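Local coordinates for protein D-alanyl-D-alanine carboxypeptidase (Streptococcus pneumoniae R6, PDB 1XP4) that probably trims the terminal D-alanine from peptidoglycan precursor peptides, as a serine-type carboxypeptidase of the S11 family that takes part in cell wall synthesis, at residues His16-Glu21 / Leu168-Val173; Thr47-Tyr52 / Arg128-Glu133; Asp67-Pro72 / Leu112-Ala117; Gln359-Ile362 / Arg366-Phe369. All coordinates share one frame; numbering follows the deposited sequence.

Interaction 1 of 4, residues His16-Glu21 / Leu168-Val173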
loop_
_atom_site.group_PDB
_atom_site.type_symbol
_atom_site.label_atom_id
_atom_site.label_comp_id
_atom_site.label_asym_id
_atom_site.label_seq_id
_atom_site.Cartn_x
_atom_site.Cartn_y
_atom_site.Cartn_z
ATOM N N HIS A 16 -10.020 5.595 -13.804
ATOM C CA HIS A 16 -8.674 5.042 -13.676
ATOM C C HIS A 16 -8.621 4.014 -12.578
ATOM O O HIS A 16 -9.232 4.195 -11.527
ATOM C CB HIS A 16 -7.684 6.145 -13.327
ATOM C CG HIS A 16 -7.758 7.323 -14.238
ATOM N ND1 HIS A 16 -7.148 7.344 -15.474
ATOM C CD2 HIS A 16 -8.409 8.504 -14.116
ATOM C CE1 HIS A 16 -7.421 8.490 -16.074
ATOM N NE2 HIS A 16 -8.185 9.210 -15.272
ATOM N N ALA A 17 -7.864 2.946 -12.799
ATOM C CA ALA A 17 -7.757 1.917 -11.781
ATOM C C ALA A 17 -6.662 0.910 -12.082
ATOM O O ALA A 17 -6.259 0.738 -13.234
ATOM C CB ALA A 17 -9.100 1.197 -11.630
ATOM N N ILE A 18 -6.183 0.257 -11.029
ATOM C CA ILE A 18 -5.165 -0.775 -11.157
ATOM C C ILE A 18 -5.260 -1.659 -9.926
ATOM O O ILE A 18 -5.577 -1.188 -8.833
ATOM C CB ILE A 18 -3.733 -0.194 -11.234
ATOM C CG1 ILE A 18 -2.751 -1.299 -11.638
ATOM C CG2 ILE A 18 -3.323 0.386 -9.879
ATOM C CD1 ILE A 18 -1.339 -0.813 -11.909
ATOM N N ALA A 19 -4.990 -2.943 -10.111
ATOM C CA ALA A 19 -5.039 -3.897 -9.020
ATOM C C ALA A 19 -3.748 -4.700 -9.030
ATOM O O ALA A 19 -3.289 -5.123 -10.091
ATOM C CB ALA A 19 -6.232 -4.818 -9.204
ATOM N N VAL A 20 -3.152 -4.910 -7.862
ATOM C CA VAL A 20 -1.915 -5.689 -7.800
ATOM C C VAL A 20 -1.876 -6.646 -6.623
ATOM O O VAL A 20 -2.508 -6.406 -5.596
ATOM C CB VAL A 20 -0.661 -4.787 -7.716
ATOM C CG1 VAL A 20 -0.555 -3.956 -8.963
ATOM C CG2 VAL A 20 -0.724 -3.904 -6.482
ATOM N N GLU A 21 -1.145 -7.744 -6.787
ATOM C CA GLU A 21 -1.006 -8.709 -5.707
ATOM C C GLU A 21 0.064 -8.072 -4.841
ATOM O O GLU A 21 1.195 -7.893 -5.275
ATOM C CB GLU A 21 -0.551 -10.056 -6.256
ATOM C CG GLU A 21 -0.535 -11.175 -5.238
ATOM C CD GLU A 21 0.703 -11.155 -4.379
ATOM O OE1 GLU A 21 1.817 -11.124 -4.952
ATOM O OE2 GLU A 21 0.566 -11.178 -3.134
ATOM N N LEU A 168 -1.225 11.825 -8.658
ATOM C CA LEU A 168 -0.500 10.563 -8.753
ATOM C C LEU A 168 -1.288 9.640 -9.659
ATOM O O LEU A 168 -2.515 9.739 -9.735
ATOM C CB LEU A 168 -0.349 9.891 -7.388
ATOM C CG LEU A 168 0.886 10.233 -6.553
ATOM C CD1 LEU A 168 0.603 11.396 -5.626
ATOM C CD2 LEU A 168 1.274 9.019 -5.734
ATOM N N SER A 169 -0.599 8.744 -10.356
ATOM C CA SER A 169 -1.297 7.806 -11.225
ATOM C C SER A 169 -1.741 6.622 -10.360
ATOM O O SER A 169 -1.222 6.436 -9.256
ATOM C CB SER A 169 -0.376 7.333 -12.357
ATOM O OG SER A 169 0.636 6.461 -11.888
ATOM N N ALA A 170 -2.706 5.838 -10.835
ATOM C CA ALA A 170 -3.168 4.692 -10.060
ATOM C C ALA A 170 -1.966 3.771 -9.844
ATOM O O ALA A 170 -1.809 3.164 -8.780
ATOM C CB ALA A 170 -4.284 3.962 -10.798
ATOM N N TYR A 171 -1.118 3.688 -10.866
ATOM C CA TYR A 171 0.104 2.882 -10.822
ATOM C C TYR A 171 0.951 3.389 -9.655
ATOM O O TYR A 171 1.383 2.612 -8.796
ATOM C CB TYR A 171 0.882 3.060 -12.127
ATOM C CG TYR A 171 2.167 2.273 -12.238
ATOM C CD1 TYR A 171 2.164 0.964 -12.720
ATOM C CD2 TYR A 171 3.398 2.852 -11.913
ATOM C CE1 TYR A 171 3.354 0.251 -12.886
ATOM C CE2 TYR A 171 4.588 2.149 -12.075
ATOM C CZ TYR A 171 4.557 0.850 -12.564
ATOM O OH TYR A 171 5.728 0.149 -12.750
ATOM N N ASP A 172 1.187 4.700 -9.640
ATOM C CA ASP A 172 1.958 5.325 -8.581
ATOM C C ASP A 172 1.347 5.016 -7.216
ATOM O O ASP A 172 2.060 4.643 -6.279
ATOM C CB ASP A 172 2.011 6.839 -8.777
ATOM C CG ASP A 172 2.858 7.242 -9.964
ATOM O OD1 ASP A 172 3.883 6.575 -10.210
ATOM O OD2 ASP A 172 2.513 8.235 -10.639
ATOM N N VAL A 173 0.028 5.167 -7.105
ATOM C CA VAL A 173 -0.658 4.898 -5.845
ATOM C C VAL A 173 -0.429 3.462 -5.395
ATOM O O VAL A 173 -0.164 3.213 -4.218
ATOM C CB VAL A 173 -2.164 5.157 -5.964
ATOM C CG1 VAL A 173 -2.838 4.883 -4.647
ATOM C CG2 VAL A 173 -2.407 6.601 -6.364
#

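Interaction 2 of 4, residues Thr47-Tyr52 / Arg128-Glu133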
loop_
_atom_site.group_PDB
_atom_site.type_symbol
_atom_site.label_atom_id
_atom_site.label_comp_id
_atom_site.label_asym_id
_atom_site.label_seq_id
_atom_site.Cartn_x
_atom_site.Cartn_y
_atom_site.Cartn_z
ATOM N N THR A 47 1.822 10.510 3.432
ATOM C CA THR A 47 2.004 11.212 4.705
ATOM C C THR A 47 2.277 10.247 5.847
ATOM O O THR A 47 3.265 10.371 6.574
ATOM C CB THR A 47 0.750 12.033 5.073
ATOM O OG1 THR A 47 0.554 13.075 4.105
ATOM C CG2 THR A 47 0.903 12.644 6.456
ATOM N N VAL A 48 1.381 9.283 5.989
ATOM C CA VAL A 48 1.466 8.275 7.031
ATOM C C VAL A 48 2.743 7.429 6.961
ATOM O O VAL A 48 3.198 6.903 7.984
ATOM C CB VAL A 48 0.196 7.382 6.976
ATOM C CG1 VAL A 48 0.465 6.021 7.570
ATOM C CG2 VAL A 48 -0.941 8.067 7.733
ATOM N N TYR A 49 3.328 7.303 5.767
ATOM C CA TYR A 49 4.557 6.525 5.615
ATOM C C TYR A 49 5.711 7.245 6.287
ATOM O O TYR A 49 6.576 6.618 6.885
ATOM C CB TYR A 49 4.921 6.322 4.148
ATOM C CG TYR A 49 6.057 5.342 3.948
ATOM C CD1 TYR A 49 5.807 3.971 3.854
ATOM C CD2 TYR A 49 7.381 5.778 3.864
ATOM C CE1 TYR A 49 6.845 3.052 3.671
ATOM C CE2 TYR A 49 8.432 4.865 3.684
ATOM C CZ TYR A 49 8.155 3.504 3.585
ATOM O OH TYR A 49 9.169 2.593 3.379
ATOM N N LEU A 50 5.743 8.565 6.178
ATOM C CA LEU A 50 6.825 9.304 6.802
ATOM C C LEU A 50 6.676 9.282 8.325
ATOM O O LEU A 50 7.665 9.353 9.062
ATOM C CB LEU A 50 6.857 10.737 6.264
ATOM C CG LEU A 50 7.113 10.846 4.750
ATOM C CD1 LEU A 50 7.096 12.303 4.324
ATOM C CD2 LEU A 50 8.456 10.213 4.401
ATOM N N VAL A 51 5.435 9.157 8.786
ATOM C CA VAL A 51 5.135 9.114 10.213
ATOM C C VAL A 51 5.628 7.817 10.842
ATOM O O VAL A 51 6.198 7.826 11.938
ATOM C CB VAL A 51 3.625 9.228 10.470
ATOM C CG1 VAL A 51 3.358 9.201 11.957
ATOM C CG2 VAL A 51 3.083 10.511 9.859
ATOM N N TYR A 52 5.395 6.698 10.161
ATOM C CA TYR A 52 5.858 5.410 10.668
ATOM C C TYR A 52 7.381 5.385 10.597
ATOM O O TYR A 52 8.045 4.791 11.449
ATOM C CB TYR A 52 5.272 4.254 9.847
ATOM C CG TYR A 52 3.881 3.839 10.279
ATOM C CD1 TYR A 52 3.679 3.151 11.473
ATOM C CD2 TYR A 52 2.763 4.159 9.513
ATOM C CE1 TYR A 52 2.391 2.790 11.895
ATOM C CE2 TYR A 52 1.477 3.807 9.925
ATOM C CZ TYR A 52 1.301 3.124 11.115
ATOM O OH TYR A 52 0.038 2.778 11.529
ATOM N N ARG A 128 8.148 14.532 -1.473
ATOM C CA ARG A 128 8.575 14.615 -2.866
ATOM C C ARG A 128 9.820 13.751 -3.027
ATOM O O ARG A 128 10.009 13.089 -4.046
ATOM C CB ARG A 128 8.909 16.055 -3.261
ATOM C CG ARG A 128 7.710 16.953 -3.369
ATOM C CD ARG A 128 8.080 18.358 -3.798
ATOM N NE ARG A 128 6.889 19.189 -3.958
ATOM C CZ ARG A 128 6.908 20.449 -4.383
ATOM N NH1 ARG A 128 8.063 21.022 -4.692
ATOM N NH2 ARG A 128 5.775 21.137 -4.499
ATOM N N ALA A 129 10.666 13.764 -2.005
ATOM C CA ALA A 129 11.899 13.002 -2.040
ATOM C C ALA A 129 11.603 11.524 -1.952
ATOM O O ALA A 129 12.144 10.729 -2.726
ATOM C CB ALA A 129 12.802 13.420 -0.901
ATOM N N LYS A 130 10.743 11.162 -1.004
ATOM C CA LYS A 130 10.362 9.771 -0.796
ATOM C C LYS A 130 9.793 9.160 -2.076
ATOM O O LYS A 130 10.127 8.033 -2.438
ATOM C CB LYS A 130 9.333 9.677 0.332
ATOM C CG LYS A 130 8.867 8.264 0.629
ATOM C CD LYS A 130 10.032 7.327 0.958
ATOM C CE LYS A 130 10.713 7.667 2.285
ATOM N NZ LYS A 130 11.725 6.631 2.670
ATOM N N LEU A 131 8.930 9.896 -2.768
ATOM C CA LEU A 131 8.366 9.372 -3.997
ATOM C C LEU A 131 9.472 9.101 -5.019
ATOM O O LEU A 131 9.433 8.093 -5.726
ATOM C CB LEU A 131 7.326 10.343 -4.575
ATOM C CG LEU A 131 6.001 10.505 -3.813
ATOM C CD1 LEU A 131 5.075 11.420 -4.601
ATOM C CD2 LEU A 131 5.331 9.161 -3.614
ATOM N N LEU A 132 10.459 9.989 -5.096
ATOM C CA LEU A 132 11.552 9.806 -6.048
ATOM C C LEU A 132 12.360 8.564 -5.718
ATOM O O LEU A 132 12.903 7.916 -6.608
ATOM C CB LEU A 132 12.462 11.032 -6.063
ATOM C CG LEU A 132 11.844 12.267 -6.719
ATOM C CD1 LEU A 132 12.794 13.444 -6.619
ATOM C CD2 LEU A 132 11.523 11.954 -8.171
ATOM N N GLU A 133 12.448 8.243 -4.432
ATOM C CA GLU A 133 13.160 7.055 -3.981
ATOM C C GLU A 133 12.455 5.833 -4.551
ATOM O O GLU A 133 13.079 4.914 -5.074
ATOM C CB GLU A 133 13.108 6.951 -2.464
ATOM C CG GLU A 133 14.347 7.364 -1.745
ATOM C CD GLU A 133 14.209 7.130 -0.260
ATOM O OE1 GLU A 133 13.795 6.015 0.126
ATOM O OE2 GLU A 133 14.513 8.058 0.521
#

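Interaction 3 of 4, residues Asp67-Pro72 / Leu112-Ala117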
loop_
_atom_site.group_PDB
_atom_site.type_symbol
_atom_site.label_atom_id
_atom_site.label_comp_id
_atom_site.label_asym_id
_atom_site.label_seq_id
_atom_site.Cartn_x
_atom_site.Cartn_y
_atom_site.Cartn_z
ATOM N N ASP A 67 1.200 19.377 19.443
ATOM C CA ASP A 67 0.479 20.650 19.475
ATOM C C ASP A 67 -0.253 20.853 18.159
ATOM O O ASP A 67 0.158 20.353 17.116
ATOM C CB ASP A 67 1.457 21.812 19.705
ATOM C CG ASP A 67 0.814 23.182 19.519
ATOM O OD1 ASP A 67 -0.059 23.571 20.327
ATOM O OD2 ASP A 67 1.190 23.878 18.555
ATOM N N ILE A 68 -1.340 21.603 18.214
ATOM C CA ILE A 68 -2.131 21.866 17.031
ATOM C C ILE A 68 -2.205 23.372 16.789
ATOM O O ILE A 68 -3.045 24.057 17.345
ATOM C CB ILE A 68 -3.506 21.199 17.212
ATOM C CG1 ILE A 68 -3.280 19.684 17.220
ATOM C CG2 ILE A 68 -4.460 21.591 16.103
ATOM C CD1 ILE A 68 -4.483 18.867 17.536
ATOM N N SER A 69 -1.300 23.870 15.952
ATOM C CA SER A 69 -1.204 25.300 15.647
ATOM C C SER A 69 -2.428 25.943 15.007
ATOM O O SER A 69 -3.363 25.260 14.593
ATOM C CB SER A 69 0.025 25.578 14.769
ATOM O OG SER A 69 -0.061 24.901 13.532
ATOM N N ASP A 70 -2.392 27.271 14.933
ATOM C CA ASP A 70 -3.481 28.061 14.369
ATOM C C ASP A 70 -4.026 27.530 13.038
ATOM O O ASP A 70 -5.227 27.278 12.902
ATOM C CB ASP A 70 -3.031 29.510 14.181
ATOM C CG ASP A 70 -2.509 30.139 15.465
ATOM O OD1 ASP A 70 -2.944 29.724 16.566
ATOM O OD2 ASP A 70 -1.672 31.068 15.357
ATOM N N TYR A 71 -3.140 27.377 12.060
ATOM C CA TYR A 71 -3.508 26.889 10.736
ATOM C C TYR A 71 -4.326 25.593 10.762
ATOM O O TYR A 71 -5.432 25.547 10.226
ATOM C CB TYR A 71 -2.235 26.735 9.887
ATOM C CG TYR A 71 -2.322 25.818 8.680
ATOM C CD1 TYR A 71 -3.421 25.846 7.820
ATOM C CD2 TYR A 71 -1.266 24.956 8.371
ATOM C CE1 TYR A 71 -3.466 25.036 6.679
ATOM C CE2 TYR A 71 -1.296 24.145 7.236
ATOM C CZ TYR A 71 -2.398 24.187 6.393
ATOM O OH TYR A 71 -2.428 23.373 5.275
ATOM N N PRO A 72 -3.802 24.529 11.392
ATOM C CA PRO A 72 -4.570 23.284 11.423
ATOM C C PRO A 72 -5.790 23.408 12.317
ATOM O O PRO A 72 -6.829 22.818 12.055
ATOM C CB PRO A 72 -3.571 22.270 11.975
ATOM C CG PRO A 72 -2.250 22.858 11.621
ATOM C CD PRO A 72 -2.450 24.307 11.923
ATOM N N LEU A 112 0.594 16.254 12.333
ATOM C CA LEU A 112 1.673 15.271 12.303
ATOM C C LEU A 112 2.858 15.768 11.468
ATOM O O LEU A 112 4.024 15.589 11.842
ATOM C CB LEU A 112 1.155 13.951 11.730
ATOM C CG LEU A 112 0.253 13.122 12.648
ATOM C CD1 LEU A 112 -0.430 12.010 11.859
ATOM C CD2 LEU A 112 1.083 12.556 13.789
ATOM N N ALA A 113 2.543 16.395 10.335
ATOM C CA ALA A 113 3.553 16.913 9.423
ATOM C C ALA A 113 4.419 18.000 10.063
ATOM O O ALA A 113 5.645 17.971 9.940
ATOM C CB ALA A 113 2.883 17.448 8.157
ATOM N N GLU A 114 3.782 18.957 10.733
ATOM C CA GLU A 114 4.517 20.038 11.384
ATOM C C GLU A 114 5.373 19.463 12.500
ATOM O O GLU A 114 6.470 19.946 12.770
ATOM C CB GLU A 114 3.565 21.073 11.974
ATOM C CG GLU A 114 2.716 21.792 10.959
ATOM C CD GLU A 114 2.087 23.041 11.538
ATOM O OE1 GLU A 114 1.705 23.014 12.730
ATOM O OE2 GLU A 114 1.973 24.046 10.802
ATOM N N LYS A 115 4.860 18.425 13.150
ATOM C CA LYS A 115 5.583 17.775 14.224
ATOM C C LYS A 115 6.839 17.092 13.700
ATOM O O LYS A 115 7.880 17.111 14.357
ATOM C CB LYS A 115 4.699 16.728 14.893
ATOM C CG LYS A 115 5.341 16.036 16.081
ATOM C CD LYS A 115 5.608 17.038 17.194
ATOM C CE LYS A 115 5.983 16.350 18.491
ATOM N NZ LYS A 115 6.324 17.333 19.550
ATOM N N ILE A 116 6.743 16.492 12.516
ATOM C CA ILE A 116 7.882 15.778 11.946
ATOM C C ILE A 116 8.877 16.628 11.161
ATOM O O ILE A 116 10.075 16.345 11.185
ATOM C CB ILE A 116 7.407 14.596 11.041
ATOM C CG1 ILE A 116 6.592 13.600 11.872
ATOM C CG2 ILE A 116 8.610 13.863 10.430
ATOM C CD1 ILE A 116 6.120 12.382 11.101
ATOM N N ALA A 117 8.402 17.664 10.477
ATOM C CA ALA A 117 9.298 18.499 9.677
ATOM C C ALA A 117 9.296 19.991 10.010
ATOM O O ALA A 117 9.986 20.779 9.351
ATOM C CB ALA A 117 8.990 18.306 8.192
HETATM O O HOH W 1 -0.173 21.553 14.301
HETATM O O HOH W 2 4.274 19.675 19.152
#

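Interaction 4 of 4, residues Gln359-Ile362 / Arg366-Phe369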
loop_
_atom_site.group_PDB
_atom_site.type_symbol
_atom_site.label_atom_id
_atom_site.label_comp_id
_atom_site.label_asym_id
_atom_site.label_seq_id
_atom_site.Cartn_x
_atom_site.Cartn_y
_atom_site.Cartn_z
ATOM N N GLN A 359 2.056 -3.193 -17.462
ATOM C CA GLN A 359 3.516 -3.153 -17.455
ATOM C C GLN A 359 4.017 -4.398 -16.719
ATOM O O GLN A 359 5.205 -4.538 -16.442
ATOM C CB GLN A 359 4.013 -1.888 -16.754
ATOM C CG GLN A 359 3.287 -0.643 -17.207
ATOM C CD GLN A 359 3.979 0.627 -16.777
ATOM O OE1 GLN A 359 5.015 0.995 -17.329
ATOM N NE2 GLN A 359 3.415 1.306 -15.783
ATOM N N GLY A 360 3.083 -5.296 -16.408
ATOM C CA GLY A 360 3.409 -6.534 -15.723
ATOM C C GLY A 360 3.486 -6.411 -14.213
ATOM O O GLY A 360 2.647 -6.952 -13.487
ATOM N N TYR A 361 4.505 -5.695 -13.746
ATOM C CA TYR A 361 4.733 -5.496 -12.324
ATOM C C TYR A 361 4.973 -4.025 -11.990
ATOM O O TYR A 361 5.477 -3.269 -12.822
ATOM C CB TYR A 361 5.946 -6.317 -11.879
ATOM C CG TYR A 361 5.722 -7.811 -11.870
ATOM C CD1 TYR A 361 5.579 -8.526 -13.055
ATOM C CD2 TYR A 361 5.614 -8.500 -10.665
ATOM C CE1 TYR A 361 5.326 -9.897 -13.038
ATOM C CE2 TYR A 361 5.365 -9.861 -10.632
ATOM C CZ TYR A 361 5.218 -10.557 -11.818
ATOM O OH TYR A 361 4.938 -11.903 -11.773
ATOM N N ILE A 362 4.610 -3.619 -10.772
ATOM C CA ILE A 362 4.826 -2.241 -10.337
ATOM C C ILE A 362 6.207 -2.125 -9.691
ATOM O O ILE A 362 6.519 -1.143 -9.021
ATOM C CB ILE A 362 3.767 -1.776 -9.303
ATOM C CG1 ILE A 362 3.783 -2.696 -8.080
ATOM C CG2 ILE A 362 2.394 -1.733 -9.951
ATOM C CD1 ILE A 362 3.057 -2.117 -6.875
ATOM N N ARG A 366 11.080 -9.272 -10.337
ATOM C CA ARG A 366 10.139 -10.340 -10.593
ATOM C C ARG A 366 10.310 -11.278 -9.406
ATOM O O ARG A 366 11.415 -11.429 -8.884
ATOM C CB ARG A 366 10.452 -10.994 -11.936
ATOM C CG ARG A 366 9.754 -10.284 -13.114
ATOM C CD ARG A 366 9.757 -8.753 -12.954
ATOM N NE ARG A 366 9.186 -8.051 -14.104
ATOM C CZ ARG A 366 9.096 -6.724 -14.200
ATOM N NH1 ARG A 366 9.533 -5.952 -13.214
ATOM N NH2 ARG A 366 8.577 -6.165 -15.286
ATOM N N PRO A 367 9.214 -11.904 -8.949
ATOM C CA PRO A 367 9.227 -12.820 -7.802
ATOM C C PRO A 367 10.280 -13.920 -7.747
ATOM O O PRO A 367 10.418 -14.736 -8.662
ATOM C CB PRO A 367 7.807 -13.378 -7.784
ATOM C CG PRO A 367 7.401 -13.324 -9.219
ATOM C CD PRO A 367 7.914 -11.968 -9.640
ATOM N N SER A 368 11.018 -13.922 -6.645
ATOM C CA SER A 368 12.047 -14.911 -6.385
ATOM C C SER A 368 11.863 -15.278 -4.920
ATOM O O SER A 368 11.757 -14.406 -4.057
ATOM C CB SER A 368 13.447 -14.328 -6.617
ATOM O OG SER A 368 13.871 -13.526 -5.529
ATOM N N PHE A 369 11.805 -16.573 -4.644
ATOM C CA PHE A 369 11.617 -17.050 -3.287
ATOM C C PHE A 369 12.877 -17.764 -2.807
ATOM O O PHE A 369 13.458 -18.572 -3.533
ATOM C CB PHE A 369 10.406 -17.978 -3.257
ATOM C CG PHE A 369 9.243 -17.464 -4.059
ATOM C CD1 PHE A 369 9.155 -17.718 -5.422
ATOM C CD2 PHE A 369 8.251 -16.691 -3.458
ATOM C CE1 PHE A 369 8.092 -17.206 -6.179
ATOM C CE2 PHE A 369 7.187 -16.177 -4.202
ATOM C CZ PHE A 369 7.108 -16.434 -5.565
#

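Interaction 1 of 4, residues His16-Glu21 / Leu168-Val173
Ile18 lies against the first turn of helix 170-183, its two branches reaching Ala170 and Tyr171. This is helix-on-sheet packing in a penicillin-binding fold of the beta-lactamase clan: strand 17-21 belongs to the five-stranded antiparallel sheet, and the helix packs on one face of it. Ile18 carries CG1 anti to its backbone nitrogen (chi1 -169°). That carries CD1 out to Tyr171, where it meets CD1 of the ring obliquely at 4.0 Å, while CG2 turns to the alanine, where it comes 3.8 Å from Ala170 CB. A beta-branched residue suits the place because it offers methyls in two directions from a strand backbone. The alanine's small methyl, in turn, lets the start of the helix settle close, with the CA atoms of Ala17 and Ala170 5.6 Å apart. The tyrosine hydroxyl makes a weak hydrogen bond to Tyr361 O in the C-terminal domain. The helix start is fixed by a capping box. Asp172 N donates to Ser169 OG at 2.9 Å, and in return Ser169 N donates to Asp172 OD2 at 3.2 Å, meeting that oxygen on its anti side, 22° out of the carboxylate plane.

Interaction 2 of 4, residues Thr47-Tyr52 / Arg128-Glu133
Tyr49 and Leu50, consecutive residues of helix 44-57, both press on the aliphatic chain of Lys130 from helix 120-133. Tyr49 comes first. With CG anti to the backbone nitrogen (chi1 -171°), its ring projects from the helix toward the lysine, and the two side chains cross at about a right angle. The ring uses its edge: CE2 lies 3.9 Å from Lys130 CE. The ammonium nitrogen also sits beside that edge, close to the ring plane, so the pair lacks the over-the-face geometry of a cation-pi contact. Other aromatic rings, those of Trp134 and Tyr184, pack edge-to-face with Tyr49.

Next in sequence, Leu50 runs alongside the lysine in the opposite direction, and its CD2 methyl is 4.0 Å from Lys130 CE. A branched leucine suits this spot because one methyl can cover the lysine methylenes while the side chain also packs on Phe123 and Met126. Lys130 bends at chi2 (56°) and again at chi3, which folds its methylenes against both partners. A lysine is apt here because it combines a long greasy stem with a charged end. That end is held by carboxylates from both helices: NZ forms salt bridges to Glu53 OE2 and, within its own helix, to Glu133 OE1 at 3.3 Å, where the hydrogen bond is weak. Such helix-against-helix packing belongs to the helical part of a penicillin-binding enzyme, where helix 44-57 begins at Lys44 of the SxxK motif, the predicted proton acceptor.

Interaction 3 of 4, residues Asp67-Pro72 / Leu112-Ala117
Ser69 and Glu114 meet through a side-chain hydrogen bond, OG to OE1 at 2.7 Å, which joins the start of helix 70-74 to helix 106-117 in the helical part of this penicillin-binding fold. Ser69 is the N-cap residue of the shorter helix, yet its hydroxyl makes no capping bond and reaches across to the glutamate instead. Its chi1 of 62° turns OG that way, and the bond meets OE1 on the syn side, 16° out of the carboxylate plane. Glutamate suits the place because its chain, extended beyond CG, can span the gap between backbones whose nearest CA atoms are 8.9 Å apart. Carbon atoms border the carboxylate as well: Pro72 CG lies 4.1 Å from Glu114 OE1, and Tyr71 turns the edge of its ring toward OE2, its plane 62° from that of the carboxylate; the tyrosine's own hydroxyl is bonded to Glu120.

The other side is looser and bridged by water. One water accepts from Ser69 N and lies within donating distance of Glu114 OE1 (2.9 Å) and Asp67 O, though it has more acceptors in reach than protons to give, so the same carboxylate oxygen faces both the serine and the water. Farther out, exposed Lys115 and the strand end have no direct contact. A second water lies between them, accepting from Lys115 NZ at 3.1 Å and from Asp67 N at 3.1 Å.

Interaction 4 of 4, residues Gln359-Ile362 / Arg366-Phe369
Tyr361 is met on one side of its ring by two consecutive residues, Arg366 over the face and Pro367 obliquely near the hydroxyl end. The arginine bends at chi2 (39°) and then runs back along the tyrosine. Its CD stands 4.2 Å above the ring plane, offset toward the rim, and NE is 3.8 Å from Tyr361 CD1. The guanidinium is tilted only 27° from the ring and extends beyond it, so that Tyr361 CB sits over the guanidinium face. A long, flat-ended arginine can thus cover a tyrosine while its charge stays at the surface. The two segments flank a three-residue link leading into strand 368-373, the central strand of a small antiparallel sheet in the C-terminal domain. Gly360 is the middle residue of a classic gamma turn, closed by a weak bond from Tyr361 N to Gln359 O; its positive phi (84°) and negative psi would jam a side chain against the preceding carbonyl. Pro367 crosses the tyrosine at about a right angle, its CD 3.5 Å from Tyr361 CE2. The rigid proline ring offers a compact apolar surface there, and the tyrosine hydroxyl is hydrogen-bonded to Asp353 OD2.

Interactions 1, 2 and 3 belong to the carboxypeptidase domain, interaction 4 to the C-terminal domain. Interactions 1 and 4 touch across that division, their centres about 15 Å apart: Tyr171 packs on Gln359, and Val20 CG1 meets Ile362 CG2 at 3.8 Å. Interactions 2 and 3, with centres about 17 Å apart, join through Ile116, whose CD1 packs against Val51. Along the chain, interaction 3 is nested within the loop closed by interaction 2, and both within that of interaction 1. The predicted active site is close to the helical pair: the side chains of Tyr49 and Tyr71 each lie about 10 Å from that of Lys44. Interactions 1 and 4 are remote from it.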